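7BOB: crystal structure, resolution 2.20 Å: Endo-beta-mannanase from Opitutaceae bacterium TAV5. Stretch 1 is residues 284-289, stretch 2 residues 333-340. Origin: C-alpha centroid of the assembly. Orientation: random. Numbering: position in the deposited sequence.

Stretch 1 284-289: TILTSR
Stretch 2, residues 333-340: NFESELGL

Stretch 1, T284 to R289, forms neither regular helix nor strand. T284 has phi/psi of -96/-18°, and I285 follows at 72/-62°, a positive phi that is unusual for a beta-branched residue and places this residue in a tight turn. A weak backbone hydrogen bond from L286 N to T284 O, 2.7 Å, spans that turn, and T284 OG1, with chi1 in p, donates to L286 O at 2.7 Å. The chain then extends through L286 (-73/125°), bends at T287 (-138/17°) and extends again at S288 (-74/170°).

Stretch 2 opens with a 3-10 segment, N333 to S336, with phi/psi of -67/-14° at N333, -59/-25° at F334, -66/-17° at E335 and -79/-6° at S336. S336 N donates to N333 O at 2.9 Å and E337 N to F334 O at 3.3 Å, the i to i-3 spacing of a 3-10 turn. S336 OG, chi1 p, also donates to N333 O, at 2.8 Å. Beyond it the backbone opens at E337 (-138/47°), passes L338 (-105/7°) and extends at G339 (-63/143°). The register is fixed by I285 and L338, whose CA atoms lie 5.6 Å apart; together the two stretches bury 284 Å².

The one direct hydrogen bond across the contact runs from T287 OG1 to E337 O, 2.8 Å. The CA-to-CB bond of T287 points toward stretch 2, and chi1 of 67° (p) brings the hydroxyl to the carbonyl. T287 CG2 also packs against this bend, 3.8 Å from E337 O, 4.2 Å from G339 O and 4.4 Å from L338 CA. G339 brings no side chain to the contact.

A second polar link goes through water 1, which donates to I285 O at 2.7 Å and to F334 O at 2.8 Å. The water thus joins two backbone carbonyls, neither of which could donate to the other.

Apolar packing centres on I285. Its CA-to-CB bond points sideways, but chi1 and chi2 are both m (-60° and -63°), and the end of the side chain comes nearer stretch 2. Both arms of the branched side chain pack against both F334 and L338; the closest pairs are I285 CG2 to F334 CD2, 4.0 Å, with an oblique approach to the ring, and I285 CD1 to L338 CD2, 3.9 Å. The CA-to-CB bond of F334 points toward stretch 1, with chi1 79° (p) and chi2 -93°. L338 starts sideways, and its m,t rotamer (-55°, 180°) carries CD2 to 3.3 Å from I285 O as well, so the leucine packs against both backbone and side chain of the isoleucine.

At the other flank, E337 leaves its backbone sideways and reaches stretch 1 through an extended t,t chain (-157°, -179°; chi3 -31°). E337 OE2 stands 3.9 Å from both S288 CA and S288 CB, a van der Waals contact. The small serine, chi1 82° (p), has its OG hydrogen-bonded elsewhere in the structure.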

# COMPACT_ATOMS: atom_id res chain seq x y z
N THR A 284 10.27 23.00 -21.08
CA THR A 284 11.53 22.46 -20.59
C THR A 284 11.64 22.50 -19.08
O THR A 284 12.48 21.79 -18.53
CB THR A 284 12.74 23.21 -21.17
OG1 THR A 284 12.63 24.60 -20.83
CG2 THR A 284 12.82 23.02 -22.69
N ILE A 285 10.82 23.32 -18.41
CA ILE A 285 10.82 23.48 -16.95
C ILE A 285 12.07 24.24 -16.52
O ILE A 285 11.98 25.31 -15.91
CB ILE A 285 10.72 22.12 -16.20
CG1 ILE A 285 9.42 21.40 -16.58
CG2 ILE A 285 10.81 22.35 -14.67
CD1 ILE A 285 8.15 22.19 -16.18
N LEU A 286 13.24 23.68 -16.77
CA LEU A 286 14.45 24.46 -16.59
C LEU A 286 14.52 25.46 -17.73
O LEU A 286 14.41 25.08 -18.90
CB LEU A 286 15.68 23.56 -16.57
CG LEU A 286 15.58 22.32 -15.67
CD1 LEU A 286 16.78 21.41 -15.88
CD2 LEU A 286 15.43 22.70 -14.17
N THR A 287 14.64 26.76 -17.40
CA THR A 287 14.75 27.76 -18.45
C THR A 287 15.80 28.83 -18.14
O THR A 287 15.78 29.90 -18.76
CB THR A 287 13.40 28.47 -18.72
OG1 THR A 287 13.05 29.25 -17.58
CG2 THR A 287 12.27 27.48 -19.03
N SER A 288 16.71 28.57 -17.20
CA SER A 288 17.69 29.57 -16.82
C SER A 288 18.77 29.70 -17.90
O SER A 288 18.83 28.93 -18.86
CB SER A 288 18.32 29.23 -15.46
OG SER A 288 19.38 28.28 -15.59
N ARG A 289 19.60 30.74 -17.75
CA ARG A 289 20.70 30.97 -18.69
C ARG A 289 21.63 29.77 -18.74
O ARG A 289 22.02 29.33 -19.82
CB ARG A 289 21.46 32.24 -18.28
CG ARG A 289 22.54 32.68 -19.25
CD ARG A 289 23.81 33.12 -18.53
NE ARG A 289 24.97 33.10 -19.42
CZ ARG A 289 25.78 32.05 -19.60
NH1 ARG A 289 25.57 30.90 -18.95
NH2 ARG A 289 26.81 32.14 -20.45
N ASN A 333 7.82 26.80 -6.40
CA ASN A 333 8.37 27.99 -7.03
C ASN A 333 9.01 27.73 -8.40
O ASN A 333 9.23 28.71 -9.12
CB ASN A 333 9.38 28.66 -6.10
CG ASN A 333 9.57 30.13 -6.41
OD1 ASN A 333 10.69 30.60 -6.54
ND2 ASN A 333 8.46 30.88 -6.53
N PHE A 334 9.29 26.47 -8.78
CA PHE A 334 9.72 26.24 -10.17
C PHE A 334 8.66 26.74 -11.15
O PHE A 334 8.99 27.07 -12.30
CB PHE A 334 10.03 24.76 -10.44
CG PHE A 334 8.80 23.89 -10.67
CD1 PHE A 334 8.20 23.21 -9.60
CD2 PHE A 334 8.25 23.75 -11.94
CE1 PHE A 334 7.07 22.42 -9.80
CE2 PHE A 334 7.11 22.96 -12.14
CZ PHE A 334 6.53 22.29 -11.06
N GLU A 335 7.40 26.80 -10.71
CA GLU A 335 6.34 27.31 -11.57
C GLU A 335 6.52 28.79 -11.88
O GLU A 335 5.92 29.29 -12.84
CB GLU A 335 4.96 27.09 -10.93
CG GLU A 335 4.56 25.63 -10.75
CD GLU A 335 3.89 24.99 -11.98
OE1 GLU A 335 3.68 25.67 -13.04
OE2 GLU A 335 3.54 23.79 -11.86
N SER A 336 7.36 29.51 -11.12
CA SER A 336 7.55 30.93 -11.33
C SER A 336 8.48 31.26 -12.49
O SER A 336 8.62 32.44 -12.83
CB SER A 336 8.10 31.60 -10.06
OG SER A 336 9.50 31.38 -9.93
N GLU A 337 9.12 30.25 -13.10
CA GLU A 337 10.18 30.48 -14.09
C GLU A 337 10.04 29.53 -15.27
O GLU A 337 11.00 28.91 -15.73
CB GLU A 337 11.56 30.34 -13.44
CG GLU A 337 12.64 31.09 -14.22
CD GLU A 337 14.03 30.95 -13.61
OE1 GLU A 337 14.13 30.82 -12.37
OE2 GLU A 337 15.02 30.98 -14.37
N LEU A 338 8.82 29.41 -15.79
CA LEU A 338 8.56 28.59 -16.96
C LEU A 338 8.33 29.42 -18.23
O LEU A 338 7.94 28.87 -19.26
CB LEU A 338 7.35 27.70 -16.68
CG LEU A 338 7.54 26.86 -15.40
CD1 LEU A 338 6.33 25.99 -15.14
CD2 LEU A 338 8.83 26.01 -15.49
N GLY A 339 8.54 30.73 -18.15
CA GLY A 339 8.20 31.59 -19.28
C GLY A 339 9.03 31.26 -20.52
O GLY A 339 10.21 30.90 -20.44
N LEU A 340 8.38 31.35 -21.68
CA LEU A 340 9.12 31.45 -22.92
C LEU A 340 9.87 32.77 -23.00
O LEU A 340 10.92 32.87 -23.66
CB LEU A 340 8.18 31.30 -24.12
CG LEU A 340 8.76 31.65 -25.49
CD1 LEU A 340 9.68 30.52 -26.03
CD2 LEU A 340 7.66 32.00 -26.48
O HOH W 1 11.36 26.18 -13.44